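Local atomic coordinates of probable thiosulfate sulfurtransferase (Thermus thermophilus, PDB entry 2EG4), a protein that probably transfers sulfur from thiosulfate to an acceptor such as cyanide, as a tandem rhodanese-domain enzyme, and binds a zinc ion. Residues L29-P34 / C76-F81; P4-L9 / G59-V64. All blocks are in the same frame, centred on the assembly; numbering follows the deposited sequence.

Contact 1: residues L29-P34 / C76-F81; sequences LDLSAP and CRTAFF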
loop_
_atom_site.group_PDB
_atom_site.type_symbol
_atom_site.label_atom_id
_atom_site.label_comp_id
_atom_site.label_asym_id
_atom_site.label_seq_id
_atom_site.Cartn_x
_atom_site.Cartn_y
_atom_site.Cartn_z
ATOM N N LEU B 29 -14.141 0.739 -0.612
ATOM C CA LEU B 29 -13.152 0.475 0.434
ATOM C C LEU B 29 -11.923 1.370 0.320
ATOM O O LEU B 29 -11.350 1.526 -0.760
ATOM C CB LEU B 29 -12.719 -0.995 0.394
ATOM C CG LEU B 29 -11.689 -1.459 1.431
ATOM C CD1 LEU B 29 -12.285 -1.363 2.849
ATOM C CD2 LEU B 29 -11.295 -2.892 1.150
ATOM N N ASP B 30 -11.524 1.943 1.449
ATOM C CA ASP B 30 -10.373 2.833 1.520
ATOM C C ASP B 30 -9.652 2.592 2.847
ATOM O O ASP B 30 -10.084 3.074 3.893
ATOM C CB ASP B 30 -10.844 4.287 1.436
ATOM C CG ASP B 30 -9.719 5.260 1.143
ATOM O OD1 ASP B 30 -8.639 5.161 1.774
ATOM O OD2 ASP B 30 -9.920 6.144 0.284
ATOM N N LEU B 31 -8.560 1.842 2.805
ATOM C CA LEU B 31 -7.803 1.538 4.011
ATOM C C LEU B 31 -6.710 2.564 4.280
ATOM O O LEU B 31 -5.550 2.224 4.529
ATOM C CB LEU B 31 -7.209 0.137 3.897
ATOM C CG LEU B 31 -8.299 -0.928 3.760
ATOM C CD1 LEU B 31 -7.688 -2.282 3.463
ATOM C CD2 LEU B 31 -9.111 -0.980 5.058
ATOM N N SER B 32 -7.103 3.832 4.263
ATOM C CA SER B 32 -6.174 4.933 4.480
ATOM C C SER B 32 -5.455 5.033 5.831
ATOM O O SER B 32 -4.297 4.640 5.972
ATOM C CB SER B 32 -6.896 6.256 4.205
ATOM O OG SER B 32 -6.018 7.361 4.361
ATOM N N ALA B 33 -6.160 5.578 6.815
ATOM C CA ALA B 33 -5.630 5.823 8.154
ATOM C C ALA B 33 -4.929 4.724 8.959
ATOM O O ALA B 33 -3.853 4.961 9.507
ATOM C CB ALA B 33 -6.732 6.445 9.012
ATOM N N PRO B 34 -5.517 3.517 9.045
ATOM C CA PRO B 34 -4.912 2.421 9.814
ATOM C C PRO B 34 -3.395 2.450 10.023
ATOM O O PRO B 34 -2.636 2.106 9.120
ATOM C CB PRO B 34 -5.368 1.183 9.051
ATOM C CG PRO B 34 -6.745 1.567 8.643
ATOM C CD PRO B 34 -6.568 2.995 8.151
ATOM N N CYS B 76 -3.554 2.337 -3.893
ATOM C CA CYS B 76 -2.421 1.444 -3.641
ATOM C C CYS B 76 -2.308 0.933 -2.202
ATOM O O CYS B 76 -2.052 -0.243 -1.983
ATOM C CB CYS B 76 -1.108 2.127 -4.047
ATOM S SG CYS B 76 -0.934 2.470 -5.828
ATOM N N ARG B 77 -2.487 1.785 -1.201
ATOM C CA ARG B 77 -2.363 1.231 0.145
ATOM C C ARG B 77 -3.488 0.217 0.349
ATOM O O ARG B 77 -3.299 -0.808 1.006
ATOM C CB ARG B 77 -2.405 2.324 1.211
ATOM C CG ARG B 77 -3.627 3.158 1.155
ATOM C CD ARG B 77 -3.720 4.054 2.370
ATOM N NE ARG B 77 -4.838 4.964 2.204
ATOM C CZ ARG B 77 -4.745 6.214 1.766
ATOM N NH1 ARG B 77 -3.565 6.744 1.446
ATOM N NH2 ARG B 77 -5.855 6.925 1.629
ATOM N N THR B 78 -4.641 0.465 -0.262
ATOM C CA THR B 78 -5.769 -0.455 -0.143
ATOM C C THR B 78 -5.482 -1.773 -0.876
ATOM O O THR B 78 -5.720 -2.865 -0.351
ATOM C CB THR B 78 -7.064 0.172 -0.694
ATOM O OG1 THR B 78 -7.362 1.372 0.038
ATOM C CG2 THR B 78 -8.225 -0.804 -0.568
ATOM N N ALA B 79 -4.961 -1.677 -2.093
ATOM C CA ALA B 79 -4.628 -2.879 -2.834
ATOM C C ALA B 79 -3.523 -3.627 -2.085
ATOM O O ALA B 79 -3.473 -4.869 -2.099
ATOM C CB ALA B 79 -4.155 -2.512 -4.258
ATOM N N PHE B 80 -2.633 -2.877 -1.441
ATOM C CA PHE B 80 -1.541 -3.478 -0.698
ATOM C C PHE B 80 -2.048 -4.387 0.426
ATOM O O PHE B 80 -1.522 -5.474 0.631
ATOM C CB PHE B 80 -0.625 -2.421 -0.092
ATOM C CG PHE B 80 0.564 -3.000 0.601
ATOM C CD1 PHE B 80 1.664 -3.433 -0.125
ATOM C CD2 PHE B 80 0.562 -3.185 1.985
ATOM C CE1 PHE B 80 2.733 -4.041 0.512
ATOM C CE2 PHE B 80 1.631 -3.794 2.627
ATOM C CZ PHE B 80 2.720 -4.225 1.891
ATOM N N PHE B 81 -3.063 -3.940 1.159
ATOM C CA PHE B 81 -3.591 -4.752 2.249
ATOM C C PHE B 81 -4.246 -6.034 1.739
ATOM O O PHE B 81 -4.003 -7.109 2.285
ATOM C CB PHE B 81 -4.584 -3.943 3.098
ATOM C CG PHE B 81 -3.921 -3.123 4.172
ATOM C CD1 PHE B 81 -3.356 -3.740 5.280
ATOM C CD2 PHE B 81 -3.814 -1.744 4.048
ATOM C CE1 PHE B 81 -2.681 -2.988 6.248
ATOM C CE2 PHE B 81 -3.146 -0.980 5.006
ATOM C CZ PHE B 81 -2.578 -1.600 6.104
#
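L31 and T78 lie at the middle of the contact, their CA atoms 5.0 Å apart, where the loop 29-34 runs past the helix segment 76-81. The hydroxyl of T78 faces the loop backbone: OG1 accepts the peptide N-H of L31 at 3.1 Å in a fairly straight bond (161°), and it is also bonded to O of R74, one helical turn earlier. With OG1 set anti to its own carbonyl carbon (chi1 -60°), the methyl CG2 is left to lie obliquely against CG and CD2 of L29. L31, the centre of an inverse gamma turn, leans across F81 at a slant; its CD1 reaches CB of F81 at 3.5 Å, and its CB comes near CD2 of the ring. On the other flank R77 stretches out from CG to NE beside the carbonyl oxygen of L31, with CD 3.4 Å from L31 O. A long salt bridge, 3.3 Å from its NH2 to OD1 of D30, is modelled with the carboxylate and guanidinium planes 34° apart, but NH2 is crowded in the model, so this bond is uncertain. NH1 is bonded to A195 O, which ties helix 73-84 to the second rhodanese-like half. With no guanidinium, a methionine here would probably leave A195 O without this donor and D30 without this loosely placed charged partner. The loop follows strand 27-28 and leads to helix 41-57; L29 and L31 also touch L82 further along helix 73-84, whose other side packs on helix 197-206 and on L91 of strand 89-92.

Contact 2: residues P4-L9 / G59-V64; sequences PEDAVL and GLRSPV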
loop_
_atom_site.group_PDB
_atom_site.type_symbol
_atom_site.label_atom_id
_atom_site.label_comp_id
_atom_site.label_asym_id
_atom_site.label_seq_id
_atom_site.Cartn_x
_atom_site.Cartn_y
_atom_site.Cartn_z
ATOM N N PRO B 4 -10.384 -9.833 -15.463
ATOM C CA PRO B 4 -10.387 -11.289 -15.318
ATOM C C PRO B 4 -11.789 -11.872 -15.146
ATOM O O PRO B 4 -12.746 -11.151 -14.848
ATOM C CB PRO B 4 -9.519 -11.510 -14.082
ATOM C CG PRO B 4 -8.559 -10.364 -14.148
ATOM C CD PRO B 4 -9.476 -9.220 -14.478
ATOM N N GLU B 5 -11.897 -13.183 -15.338
ATOM C CA GLU B 5 -13.169 -13.884 -15.204
ATOM C C GLU B 5 -13.583 -13.977 -13.737
ATOM O O GLU B 5 -12.824 -14.463 -12.897
ATOM C CB GLU B 5 -13.054 -15.292 -15.801
ATOM C CG GLU B 5 -12.870 -15.322 -17.312
ATOM C CD GLU B 5 -14.125 -14.917 -18.063
ATOM O OE1 GLU B 5 -15.141 -15.639 -17.959
ATOM O OE2 GLU B 5 -14.099 -13.877 -18.757
ATOM N N ASP B 6 -14.792 -13.510 -13.435
ATOM C CA ASP B 6 -15.310 -13.537 -12.072
ATOM C C ASP B 6 -14.465 -12.639 -11.177
ATOM O O ASP B 6 -14.093 -13.025 -10.070
ATOM C CB ASP B 6 -15.290 -14.963 -11.512
ATOM C CG ASP B 6 -15.969 -15.961 -12.429
ATOM O OD1 ASP B 6 -17.154 -15.750 -12.770
ATOM O OD2 ASP B 6 -15.318 -16.959 -12.808
ATOM N N ALA B 7 -14.157 -11.445 -11.663
ATOM C CA ALA B 7 -13.360 -10.504 -10.894
ATOM C C ALA B 7 -14.243 -9.713 -9.937
ATOM O O ALA B 7 -15.365 -9.334 -10.280
ATOM C CB ALA B 7 -12.622 -9.553 -11.828
ATOM N N VAL B 8 -13.731 -9.483 -8.732
ATOM C CA VAL B 8 -14.439 -8.714 -7.717
ATOM C C VAL B 8 -13.911 -7.286 -7.795
ATOM O O VAL B 8 -12.707 -7.057 -7.673
ATOM C CB VAL B 8 -14.167 -9.263 -6.308
ATOM C CG1 VAL B 8 -14.969 -8.468 -5.283
ATOM C CG2 VAL B 8 -14.522 -10.738 -6.248
ATOM N N LEU B 9 -14.805 -6.327 -7.996
ATOM C CA LEU B 9 -14.387 -4.939 -8.109
ATOM C C LEU B 9 -14.407 -4.187 -6.783
ATOM O O LEU B 9 -15.277 -4.408 -5.937
ATOM C CB LEU B 9 -15.258 -4.205 -9.136
ATOM C CG LEU B 9 -15.158 -4.692 -10.591
ATOM C CD1 LEU B 9 -15.656 -6.124 -10.700
ATOM C CD2 LEU B 9 -15.983 -3.785 -11.493
ATOM N N GLY B 59 -17.148 -10.127 0.861
ATOM C CA GLY B 59 -17.309 -11.169 -0.135
ATOM C C GLY B 59 -16.201 -11.093 -1.168
ATOM O O GLY B 59 -16.459 -11.098 -2.372
ATOM N N LEU B 60 -14.962 -11.014 -0.696
ATOM C CA LEU B 60 -13.818 -10.925 -1.594
ATOM C C LEU B 60 -13.178 -12.282 -1.843
ATOM O O LEU B 60 -13.246 -13.180 -1.002
ATOM C CB LEU B 60 -12.758 -9.972 -1.027
ATOM C CG LEU B 60 -13.151 -8.517 -0.766
ATOM C CD1 LEU B 60 -11.926 -7.761 -0.285
ATOM C CD2 LEU B 60 -13.708 -7.875 -2.025
ATOM N N ARG B 61 -12.560 -12.410 -3.011
ATOM C CA ARG B 61 -11.869 -13.627 -3.428
ATOM C C ARG B 61 -11.085 -13.298 -4.694
ATOM O O ARG B 61 -11.478 -12.424 -5.467
ATOM C CB ARG B 61 -12.868 -14.745 -3.735
ATOM C CG ARG B 61 -13.845 -14.382 -4.830
ATOM C CD ARG B 61 -14.539 -15.604 -5.399
ATOM N NE ARG B 61 -15.483 -15.228 -6.446
ATOM C CZ ARG B 61 -15.159 -14.523 -7.526
ATOM N NH1 ARG B 61 -13.908 -14.114 -7.707
ATOM N NH2 ARG B 61 -16.088 -14.221 -8.426
ATOM N N SER B 62 -9.977 -13.995 -4.904
ATOM C CA SER B 62 -9.165 -13.756 -6.086
ATOM C C SER B 62 -9.975 -14.144 -7.322
ATOM O O SER B 62 -10.700 -15.139 -7.313
ATOM C CB SER B 62 -7.886 -14.588 -6.020
ATOM O OG SER B 62 -7.163 -14.309 -4.836
ATOM N N PRO B 63 -9.864 -13.364 -8.404
ATOM C CA PRO B 63 -9.042 -12.161 -8.548
ATOM C C PRO B 63 -9.816 -10.890 -8.203
ATOM O O PRO B 63 -11.003 -10.771 -8.506
ATOM C CB PRO B 63 -8.653 -12.203 -10.018
ATOM C CG PRO B 63 -9.930 -12.681 -10.646
ATOM C CD PRO B 63 -10.395 -13.789 -9.713
ATOM N N VAL B 64 -9.135 -9.940 -7.577
ATOM C CA VAL B 64 -9.759 -8.676 -7.204
ATOM C C VAL B 64 -9.176 -7.545 -8.030
ATOM O O VAL B 64 -7.962 -7.455 -8.187
ATOM C CB VAL B 64 -9.507 -8.322 -5.721
ATOM C CG1 VAL B 64 -10.108 -6.958 -5.414
ATOM C CG2 VAL B 64 -10.097 -9.388 -4.816
#
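R61 starts with CG between its backbone N and carbonyl carbon (chi1 59°), then runs extended to NE, which carries the guanidinium to the turn P4-A7 and past V8. V8 has CG1 anti to its backbone N (chi1 -178°), so that this methyl meets CD2 of L60 at 3.5 Å, the side chains crossing at about a right angle, while CG2 lies over one guanidinium face of R61, offset toward its rim. The guanidinium grips the D6 carbonyl oxygen end-on: NH1 reaches D6 O at 2.6 Å, nearly in line with the C=O bond, and NH2 at 2.8 Å from above the carbonyl plane, in the more bent bond. The oxygen lies almost in the guanidinium plane. Beside this clasp P63, preceded by a cis peptide bond, brings its CG to CB of P4 at 3.7 Å. Its carbonyl oxygen accepts the N-H of V8 at 3.0 Å, and the CA-H of A7 approaches it. V8 pairs with V64 in a parallel bridge, its backbone bonded to P63 and V65 either side of V64, at the start of central strands 8-11 and 64-67 of the rhodanese sheet. Two donors on one main-chain oxygen hold the type II turn against segment 59-64 and probably fix the guanidinium's rotation. The D6 carboxylate stays apart, its OD1 4.7 Å from NH2 of R61, so attraction between these charges is probably only long-range.

Contacts 1 and 2 belong to the same N-terminal rhodanese-like domain, with centres 17 Å apart and nearest atoms about 5 Å apart, so they do not touch. Their segments alternate along the chain. L82 of helix 73-84 connects them: L29 and L31 of contact 1 lie on it, as do L60 and V64 of contact 2. Contact 2 starts the parallel pairing of strands 8-11 and 64-67, far from the annotated sites, whereas contact 1 faces the other half of the molecule. There the S32 side chain is about 10 Å from that of the zinc ligand H192 and about 13 Å from the zinc ion, near the site without forming part of its coordination.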